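PDB 5MY5: ABC transporter periplasmic substrate-binding protein from Desulfovibrio alaskensis, which binds tungstate with high selectivity in the periplasm and probably delivers it to the membrane part of an ABC transporter. Local coordinates for residues A[105-110]-A[145-150]; A[136-141]-A[153-158]; A[195-200]-A[210-215]. The protein carries 2 engineered substitutions. One frame throughout, in Å; residues are numbered along the deposited sequence.

All three contacts lie in the periplasmic-binding-protein fold, each bringing a helix against one mixed sheet. Interactions 1 and 2 share helix 146-155: its N-terminal part meets strand 100-112, the part around W155 strand 138-140. Interaction 3 packs helix 194-203 on strand 210-214, the antiparallel neighbour of 100-112, and touches interaction 1 through backbone pairing of I109 with L213 and V214. Interaction 1 is partly buried and lies nearest the centre of the chain; the other two are buried though farther out. Their chemistry differs: methionine over a phenylalanine face in interaction 1, a T-shaped aromatic pair in interaction 2, and in interaction 3 the sole cross-segment hydrogen bond of the set.

Interaction 1. Residues A[105-110]-A[145-150]; sequences NDFVII and SGTHKM
S145 OG accepts a capping bond from H148 N at 3.0 Å and is also hydrogen-bonded to D143 OD1, so it holds the first turn of the helix whose T147 and M150 meet the ring of F107. F107, on strand 100-112, has its CB directed at the helix, and its ring meets these two residues one turn apart. M150 supplies the face contact: CG lies 3.6 Å from F107 CE2, above the plane and displaced toward the rim, a CH-pi approach in which the line from CG to the ring centroid is 21° off the normal. The M150 chain leaves with CG anti to the backbone N (chi1 177°) and then bends at chi2 (53°), leaving SD oblique to the ring, 5.0 Å from the F107 centroid, in a Met-aromatic contact. M150 CE comes within 4.0 Å of F107 CD2. T147 approaches differently, its OG1 lying at the ring edge near the plane, 3.8 Å from F107 CE1. M191 of strand 189-193, in the same sheet, touches both F107 and T147. No hydrogen bond crosses between the segments: the contact probably rests on dispersion and weak CH-pi and sulfur-aromatic attraction, while the polar grip stays within the helix start.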
loop_
_atom_site.group_PDB
_atom_site.type_symbol
_atom_site.label_atom_id
_atom_site.label_comp_id
_atom_site.label_asym_id
_atom_site.label_seq_id
_atom_site.Cartn_x
_atom_site.Cartn_y
_atom_site.Cartn_z
ATOM N N ASN A 105 -3.234 -4.479 1.819
ATOM C CA ASN A 105 -3.922 -4.177 0.574
ATOM C C ASN A 105 -3.001 -4.678 -0.577
ATOM O O ASN A 105 -2.097 -5.465 -0.327
ATOM C CB ASN A 105 -4.419 -2.736 0.459
ATOM C CG ASN A 105 -3.322 -1.688 0.659
ATOM O OD1 ASN A 105 -2.166 -2.041 0.829
ATOM N ND2 ASN A 105 -3.685 -0.393 0.702
ATOM N N ASP A 106 -3.424 -4.457 -1.774
ATOM C CA ASP A 106 -2.671 -5.039 -2.856
ATOM C C ASP A 106 -2.604 -4.163 -4.067
ATOM O O ASP A 106 -3.294 -3.207 -4.234
ATOM C CB ASP A 106 -3.162 -6.451 -3.211
ATOM C CG ASP A 106 -4.548 -6.466 -3.833
ATOM O OD1 ASP A 106 -5.351 -5.503 -3.728
ATOM O OD2 ASP A 106 -4.915 -7.536 -4.413
ATOM N N PHE A 107 -1.701 -4.568 -4.954
ATOM C CA PHE A 107 -1.513 -3.966 -6.243
ATOM C C PHE A 107 -2.030 -4.883 -7.335
ATOM O O PHE A 107 -2.025 -6.039 -7.131
ATOM C CB PHE A 107 0.004 -3.655 -6.476
ATOM C CG PHE A 107 0.548 -2.585 -5.545
ATOM C CD1 PHE A 107 0.457 -1.300 -5.864
ATOM C CD2 PHE A 107 1.206 -2.990 -4.365
ATOM C CE1 PHE A 107 0.976 -0.298 -4.962
ATOM C CE2 PHE A 107 1.767 -2.031 -3.517
ATOM C CZ PHE A 107 1.591 -0.719 -3.810
ATOM N N VAL A 108 -2.355 -4.321 -8.470
ATOM C CA VAL A 108 -2.869 -5.082 -9.660
ATOM C C VAL A 108 -2.241 -4.552 -10.929
ATOM O O VAL A 108 -1.823 -3.373 -11.007
ATOM C CB VAL A 108 -4.404 -5.060 -9.705
ATOM C CG1 VAL A 108 -5.047 -5.732 -8.438
ATOM C CG2 VAL A 108 -4.899 -3.729 -9.865
ATOM N N ILE A 109 -2.169 -5.405 -11.962
ATOM C CA ILE A 109 -1.828 -4.897 -13.306
ATOM C C ILE A 109 -3.093 -4.793 -14.117
ATOM O O ILE A 109 -3.876 -5.777 -14.139
ATOM C CB ILE A 109 -0.766 -5.804 -13.950
ATOM C CG1 ILE A 109 0.497 -5.808 -13.033
ATOM C CG2 ILE A 109 -0.518 -5.328 -15.354
ATOM C CD1 ILE A 109 1.427 -6.868 -13.435
ATOM N N ILE A 110 -3.283 -3.685 -14.765
ATOM C CA ILE A 110 -4.494 -3.371 -15.561
ATOM C C ILE A 110 -4.064 -3.143 -16.978
ATOM O O ILE A 110 -2.879 -2.874 -17.276
ATOM C CB ILE A 110 -5.316 -2.243 -15.000
ATOM C CG1 ILE A 110 -4.621 -0.890 -15.201
ATOM C CG2 ILE A 110 -5.599 -2.523 -13.558
ATOM C CD1 ILE A 110 -5.326 0.312 -14.690
ATOM N N SER A 145 7.915 7.252 -6.139
ATOM C CA SER A 145 6.941 6.933 -5.140
ATOM C C SER A 145 7.042 5.521 -4.600
ATOM O O SER A 145 7.680 4.647 -5.201
ATOM C CB SER A 145 5.519 7.118 -5.711
ATOM O OG SER A 145 5.308 6.267 -6.866
ATOM N N GLY A 146 6.308 5.220 -3.537
ATOM C CA GLY A 146 6.183 3.888 -3.056
ATOM C C GLY A 146 5.661 2.921 -4.128
ATOM O O GLY A 146 6.160 1.809 -4.282
ATOM N N THR A 147 4.664 3.381 -4.855
ATOM C CA THR A 147 4.092 2.563 -5.949
ATOM C C THR A 147 5.210 2.305 -7.012
ATOM O O THR A 147 5.356 1.156 -7.537
ATOM C CB THR A 147 2.873 3.297 -6.565
ATOM O OG1 THR A 147 1.855 3.398 -5.547
ATOM C CG2 THR A 147 2.329 2.530 -7.742
ATOM N N HIS A 148 5.945 3.354 -7.390
ATOM C CA HIS A 148 7.004 3.212 -8.378
ATOM C C HIS A 148 8.073 2.214 -7.952
ATOM O O HIS A 148 8.434 1.288 -8.680
ATOM C CB HIS A 148 7.698 4.555 -8.607
ATOM C CG HIS A 148 8.673 4.509 -9.719
ATOM N ND1 HIS A 148 9.728 5.407 -9.769
ATOM C CD2 HIS A 148 8.834 3.666 -10.777
ATOM C CE1 HIS A 148 10.438 5.166 -10.851
ATOM N NE2 HIS A 148 9.931 4.101 -11.481
ATOM N N LYS A 149 8.457 2.285 -6.680
ATOM C CA LYS A 149 9.376 1.345 -6.120
ATOM C C LYS A 149 8.873 -0.132 -6.172
ATOM O O LYS A 149 9.640 -1.050 -6.503
ATOM C CB LYS A 149 9.708 1.790 -4.701
ATOM C CG LYS A 149 10.698 2.952 -4.682
ATOM C CD LYS A 149 10.747 3.601 -3.301
ATOM C CE LYS A 149 11.585 4.861 -3.340
ATOM N NZ LYS A 149 11.459 5.540 -2.022
ATOM N N MET A 150 7.588 -0.353 -5.845
ATOM C CA MET A 150 6.988 -1.622 -5.967
ATOM C C MET A 150 7.010 -2.144 -7.403
ATOM O O MET A 150 7.461 -3.276 -7.656
ATOM C CB MET A 150 5.563 -1.519 -5.456
ATOM C CG MET A 150 4.663 -2.716 -5.538
ATOM S SD MET A 150 5.386 -4.185 -4.798
ATOM C CE MET A 150 4.276 -5.260 -5.601
#

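Interaction 2. Residues A[136-141]-A[153-158]; sequences AVFVSR and SLWKQI
F138 and W155 form a T-shaped pair, with the indole driving its edge into the face of the phenyl ring. The planes stand at 86°, nearly perpendicular, and the centroid of the F138 ring is 5.2 Å from that of the six-membered ring of W155. The touching atom is W155 CZ2, which hangs over the centre of the phenyl ring and lies 3.9 Å from F138 CG, with F138 CD1 and CD2 at almost the same range. W155 NE1 comes to 4.0 Å from F138 CE1, but its polar partner is E151, one turn earlier in the same helix; that bond satisfies the N-H and helps to set the rotation of the indole. F138 reaches the meeting point with CG anti to its backbone N (chi1 -176°). W155 instead has CG beside its backbone N (chi1 -69°), and the two side chains run past each other in opposite directions.

Both rings are buried, and this one pair makes the whole contact. Beyond W155 the character changes: a type I beta turn from W155 to I158, held by the bond from I158 N to W155 O at 3.2 Å, turns K156 and Q157 to the exposed side. I158 folds back, its CD1 at the indole edge. The pair lies within the beta-alpha-beta unit made of strand 138-140, helix 146-155 and strand 169-171, and packs the W155 part of the helix on the first strand. L128 of helix 124-133 touches both rings, W168 and P163 from loops add to F138 and W155 respectively, and F138 pairs through its backbone with W168, just before strand 169-171, and V170 within it.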
loop_
_atom_site.group_PDB
_atom_site.type_symbol
_atom_site.label_atom_id
_atom_site.label_comp_id
_atom_site.label_asym_id
_atom_site.label_seq_id
_atom_site.Cartn_x
_atom_site.Cartn_y
_atom_site.Cartn_z
ATOM N N ALA A 136 4.659 -4.666 -25.704
ATOM C CA ALA A 136 3.449 -3.936 -25.379
ATOM C C ALA A 136 3.794 -2.710 -24.512
ATOM O O ALA A 136 4.698 -2.747 -23.727
ATOM C CB ALA A 136 2.407 -4.825 -24.659
ATOM N N VAL A 137 2.972 -1.697 -24.649
ATOM C CA VAL A 137 3.116 -0.462 -23.880
ATOM C C VAL A 137 2.891 -0.752 -22.432
ATOM O O VAL A 137 1.905 -1.403 -22.071
ATOM C CB VAL A 137 2.175 0.646 -24.303
ATOM C CG1 VAL A 137 2.244 1.836 -23.334
ATOM C CG2 VAL A 137 2.527 1.138 -25.713
ATOM N N PHE A 138 3.805 -0.306 -21.612
ATOM C CA PHE A 138 3.735 -0.492 -20.128
ATOM C C PHE A 138 4.067 0.888 -19.528
ATOM O O PHE A 138 5.129 1.481 -19.824
ATOM C CB PHE A 138 4.700 -1.508 -19.582
ATOM C CG PHE A 138 4.519 -1.737 -18.102
ATOM C CD1 PHE A 138 5.119 -0.858 -17.188
ATOM C CD2 PHE A 138 3.654 -2.728 -17.579
ATOM C CE1 PHE A 138 4.929 -0.990 -15.830
ATOM C CE2 PHE A 138 3.459 -2.852 -16.224
ATOM C CZ PHE A 138 4.060 -2.013 -15.361
ATOM N N VAL A 139 3.211 1.374 -18.642
ATOM C CA VAL A 139 3.340 2.696 -18.095
ATOM C C VAL A 139 3.726 2.662 -16.619
ATOM O O VAL A 139 3.037 2.127 -15.769
ATOM C CB VAL A 139 2.037 3.505 -18.264
ATOM C CG1 VAL A 139 2.280 4.901 -17.903
ATOM C CG2 VAL A 139 1.472 3.426 -19.678
ATOM N N SER A 140 4.916 3.194 -16.338
ATOM C CA SER A 140 5.487 3.378 -14.998
ATOM C C SER A 140 5.155 4.786 -14.439
ATOM O O SER A 140 5.246 5.771 -15.232
ATOM C CB SER A 140 7.063 3.239 -15.071
ATOM O OG SER A 140 7.709 3.439 -13.876
ATOM N N ARG A 141 4.984 4.864 -13.145
ATOM C CA ARG A 141 4.910 6.151 -12.425
ATOM C C ARG A 141 6.194 7.002 -12.672
ATOM O O ARG A 141 6.078 8.227 -12.797
ATOM C CB ARG A 141 4.729 5.934 -10.957
ATOM C CG ARG A 141 3.398 5.302 -10.519
ATOM C CD ARG A 141 2.297 6.321 -10.530
ATOM N NE ARG A 141 2.571 7.334 -9.499
ATOM C CZ ARG A 141 2.286 7.259 -8.231
ATOM N NH1 ARG A 141 1.586 6.275 -7.686
ATOM N NH2 ARG A 141 2.667 8.259 -7.427
ATOM N N SER A 153 10.423 -3.196 -8.396
ATOM C CA SER A 153 10.767 -4.442 -7.737
ATOM C C SER A 153 10.229 -5.635 -8.507
ATOM O O SER A 153 10.827 -6.700 -8.440
ATOM C CB SER A 153 10.309 -4.498 -6.259
ATOM O OG SER A 153 8.930 -4.832 -6.069
ATOM N N LEU A 154 9.067 -5.497 -9.162
ATOM C CA LEU A 154 8.455 -6.592 -9.926
ATOM C C LEU A 154 9.288 -7.013 -11.110
ATOM O O LEU A 154 9.457 -8.240 -11.413
ATOM C CB LEU A 154 7.097 -6.213 -10.470
ATOM C CG LEU A 154 6.017 -5.812 -9.439
ATOM C CD1 LEU A 154 4.678 -5.563 -10.061
ATOM C CD2 LEU A 154 5.872 -6.825 -8.328
ATOM N N TRP A 155 9.863 -6.035 -11.800
ATOM C CA TRP A 155 10.681 -6.337 -12.933
ATOM C C TRP A 155 11.906 -7.084 -12.534
ATOM O O TRP A 155 12.438 -7.813 -13.351
ATOM C CB TRP A 155 11.068 -5.067 -13.718
ATOM C CG TRP A 155 9.939 -4.451 -14.401
ATOM C CD1 TRP A 155 9.167 -3.311 -13.967
ATOM C CD2 TRP A 155 9.284 -4.855 -15.651
ATOM N NE1 TRP A 155 8.204 -3.095 -14.841
ATOM C CE2 TRP A 155 8.223 -3.992 -15.900
ATOM C CE3 TRP A 155 9.539 -5.883 -16.582
ATOM C CZ2 TRP A 155 7.417 -4.079 -17.048
ATOM C CZ3 TRP A 155 8.799 -5.984 -17.656
ATOM C CH2 TRP A 155 7.707 -5.137 -17.930
ATOM N N LYS A 156 12.402 -6.840 -11.327
ATOM C CA LYS A 156 13.610 -7.517 -10.850
ATOM C C LYS A 156 13.477 -9.025 -10.779
ATOM O O LYS A 156 14.499 -9.699 -10.747
ATOM C CB LYS A 156 14.045 -6.969 -9.484
ATOM C CG LYS A 156 14.650 -5.595 -9.556
ATOM C CD LYS A 156 16.164 -5.631 -9.730
ATOM C CE LYS A 156 16.763 -4.261 -9.451
ATOM N NZ LYS A 156 16.976 -4.054 -7.989
ATOM N N GLN A 157 12.259 -9.558 -10.805
ATOM C CA GLN A 157 11.980 -10.978 -10.766
ATOM C C GLN A 157 11.654 -11.657 -12.089
ATOM O O GLN A 157 11.314 -12.845 -12.059
ATOM C CB GLN A 157 10.793 -11.240 -9.815
ATOM C CG GLN A 157 10.850 -10.559 -8.457
ATOM C CD GLN A 157 12.096 -10.924 -7.636
ATOM O OE1 GLN A 157 13.009 -10.106 -7.449
ATOM N NE2 GLN A 157 12.116 -12.146 -7.111
ATOM N N ILE A 158 11.696 -10.963 -13.236
ATOM C CA ILE A 158 11.516 -11.640 -14.550
ATOM C C ILE A 158 12.923 -12.171 -14.915
ATOM O O ILE A 158 13.902 -11.758 -14.323
ATOM C CB ILE A 158 10.898 -10.766 -15.725
ATOM C CG1 ILE A 158 11.788 -9.579 -16.132
ATOM C CG2 ILE A 158 9.486 -10.276 -15.387
ATOM C CD1 ILE A 158 11.465 -8.968 -17.497
#

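Interaction 3. Residues A[195-200]-A[210-215]; sequences GTYIKY and LKILVE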
loop_
_atom_site.group_PDB
_atom_site.type_symbol
_atom_site.label_atom_id
_atom_site.label_comp_id
_atom_site.label_asym_id
_atom_site.label_seq_id
_atom_site.Cartn_x
_atom_site.Cartn_y
_atom_site.Cartn_z
ATOM N N GLY A 195 -6.918 0.411 -4.679
ATOM C CA GLY A 195 -7.771 1.526 -4.253
ATOM C C GLY A 195 -7.966 2.551 -5.353
ATOM O O GLY A 195 -9.056 2.972 -5.691
ATOM N N THR A 196 -6.845 3.009 -5.967
ATOM C CA THR A 196 -6.930 3.983 -7.026
ATOM C C THR A 196 -7.687 3.374 -8.242
ATOM O O THR A 196 -8.465 4.117 -8.840
ATOM C CB THR A 196 -5.548 4.480 -7.470
ATOM O OG1 THR A 196 -4.826 5.033 -6.330
ATOM C CG2 THR A 196 -5.667 5.540 -8.471
ATOM N N TYR A 197 -7.449 2.091 -8.557
ATOM C CA TYR A 197 -8.246 1.448 -9.578
ATOM C C TYR A 197 -9.788 1.541 -9.299
ATOM O O TYR A 197 -10.547 1.930 -10.200
ATOM C CB TYR A 197 -7.870 0.025 -9.876
ATOM C CG TYR A 197 -8.656 -0.465 -11.046
ATOM C CD1 TYR A 197 -8.354 0.007 -12.308
ATOM C CD2 TYR A 197 -9.719 -1.397 -10.891
ATOM C CE1 TYR A 197 -9.121 -0.424 -13.404
ATOM C CE2 TYR A 197 -10.503 -1.766 -11.952
ATOM C CZ TYR A 197 -10.198 -1.294 -13.175
ATOM O OH TYR A 197 -10.903 -1.756 -14.231
ATOM N N ILE A 198 -10.153 1.134 -8.100
ATOM C CA ILE A 198 -11.572 1.219 -7.693
ATOM C C ILE A 198 -12.122 2.654 -7.951
ATOM O O ILE A 198 -13.249 2.845 -8.513
ATOM C CB ILE A 198 -11.724 0.733 -6.245
ATOM C CG1 ILE A 198 -11.525 -0.755 -6.120
ATOM C CG2 ILE A 198 -13.101 1.225 -5.701
ATOM C CD1 ILE A 198 -11.289 -1.176 -4.708
ATOM N N LYS A 199 -11.408 3.709 -7.553
ATOM C CA LYS A 199 -11.897 5.076 -7.749
ATOM C C LYS A 199 -11.966 5.410 -9.225
ATOM O O LYS A 199 -12.941 6.045 -9.700
ATOM C CB LYS A 199 -11.003 6.098 -6.971
ATOM C CG LYS A 199 -11.150 5.918 -5.446
ATOM C CD LYS A 199 -10.244 6.818 -4.602
ATOM C CE LYS A 199 -10.597 6.651 -3.100
ATOM N NZ LYS A 199 -9.526 7.098 -2.109
ATOM N N TYR A 200 -10.945 5.023 -9.977
ATOM C CA TYR A 200 -10.945 5.273 -11.422
ATOM C C TYR A 200 -12.143 4.509 -12.170
ATOM O O TYR A 200 -12.827 5.076 -13.015
ATOM C CB TYR A 200 -9.582 4.746 -11.988
ATOM C CG TYR A 200 -9.541 4.508 -13.475
ATOM C CD1 TYR A 200 -9.523 5.595 -14.325
ATOM C CD2 TYR A 200 -9.487 3.206 -14.039
ATOM C CE1 TYR A 200 -9.560 5.444 -15.705
ATOM C CE2 TYR A 200 -9.429 3.046 -15.400
ATOM C CZ TYR A 200 -9.452 4.151 -16.208
ATOM O OH TYR A 200 -9.434 3.788 -17.558
ATOM N N LEU A 210 -9.770 0.078 -19.178
ATOM C CA LEU A 210 -8.734 -0.739 -18.602
ATOM C C LEU A 210 -9.364 -1.558 -17.497
ATOM O O LEU A 210 -10.113 -1.031 -16.701
ATOM C CB LEU A 210 -7.637 0.136 -17.988
ATOM C CG LEU A 210 -6.932 1.102 -18.914
ATOM C CD1 LEU A 210 -6.016 1.971 -18.091
ATOM C CD2 LEU A 210 -6.234 0.366 -20.097
ATOM N N LYS A 211 -9.082 -2.820 -17.547
ATOM C CA LYS A 211 -9.638 -3.857 -16.623
ATOM C C LYS A 211 -8.505 -4.447 -15.806
ATOM O O LYS A 211 -7.310 -4.426 -16.239
ATOM C CB LYS A 211 -10.342 -4.929 -17.487
ATOM C CG LYS A 211 -11.327 -4.350 -18.474
ATOM C CD LYS A 211 -12.494 -3.652 -17.808
ATOM C CE LYS A 211 -13.552 -3.228 -18.841
ATOM N NZ LYS A 211 -14.643 -2.344 -18.296
ATOM N N ILE A 212 -8.785 -5.040 -14.656
ATOM C CA ILE A 212 -7.820 -5.759 -13.911
ATOM C C ILE A 212 -7.506 -7.058 -14.627
ATOM O O ILE A 212 -8.443 -7.848 -14.903
ATOM C CB ILE A 212 -8.215 -6.075 -12.438
ATOM C CG1 ILE A 212 -8.420 -4.745 -11.658
ATOM C CG2 ILE A 212 -7.232 -7.037 -11.817
ATOM C CD1 ILE A 212 -9.034 -5.019 -10.292
ATOM N N LEU A 213 -6.261 -7.243 -14.990
ATOM C CA LEU A 213 -5.808 -8.418 -15.729
ATOM C C LEU A 213 -4.891 -9.317 -14.984
ATOM O O LEU A 213 -4.838 -10.501 -15.261
ATOM C CB LEU A 213 -5.230 -7.953 -17.067
ATOM C CG LEU A 213 -6.072 -7.217 -18.056
ATOM C CD1 LEU A 213 -5.355 -6.632 -19.265
ATOM C CD2 LEU A 213 -7.206 -8.193 -18.516
ATOM N N VAL A 214 -4.144 -8.823 -13.982
ATOM C CA VAL A 214 -3.306 -9.670 -13.202
ATOM C C VAL A 214 -3.499 -9.254 -11.728
ATOM O O VAL A 214 -3.348 -8.084 -11.463
ATOM C CB VAL A 214 -1.810 -9.460 -13.592
ATOM C CG1 VAL A 214 -0.893 -10.307 -12.774
ATOM C CG2 VAL A 214 -1.611 -9.654 -15.106
ATOM N N GLU A 215 -3.802 -10.213 -10.842
ATOM C CA GLU A 215 -4.099 -9.941 -9.412
ATOM C C GLU A 215 -3.943 -11.212 -8.637
ATOM O O GLU A 215 -4.005 -12.314 -9.234
ATOM C CB GLU A 215 -5.523 -9.316 -9.255
ATOM C CG GLU A 215 -6.683 -10.314 -9.520
ATOM C CD GLU A 215 -8.062 -9.715 -9.325
ATOM O OE1 GLU A 215 -8.259 -8.834 -8.469
ATOM O OE2 GLU A 215 -9.001 -10.105 -10.055
#
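Y197 and L210 join helix 194-203 to strand 210-214, a helix-on-sheet layer of the periplasmic-binding-protein fold in which the two segments run at 148°, roughly antiparallel. Y197 stands with CG anti to its backbone N (chi1 -174°), and this carries the phenol across the gap to the strand. There Y197 OH donates to L210 O at 2.7 Å, meeting the carbonyl at a C=O...donor angle of 132° and slightly tilted from its plane. Over a face of the same ring lies I212, whose extended CG1-CD1 arm reaches in from a CB that does not point at the helix: CG1 is 3.6 Å from Y197 CE2, a CH-pi contact, and CD1 is 3.7 Å from Y197 CD2. One turn on, Y200 takes a similar first torsion and crosses L210 at about a right angle. K211 turns away, its NZ bonded to P208 and N207. Farther along the strand L213 and V214 both face I109, a classic beta bulge. The two tyrosines also meet each other, Y197 CE1 lying in plane at the edge of the Y200 ring, while Y200 OH rests 3.9 Å from L210 CD1.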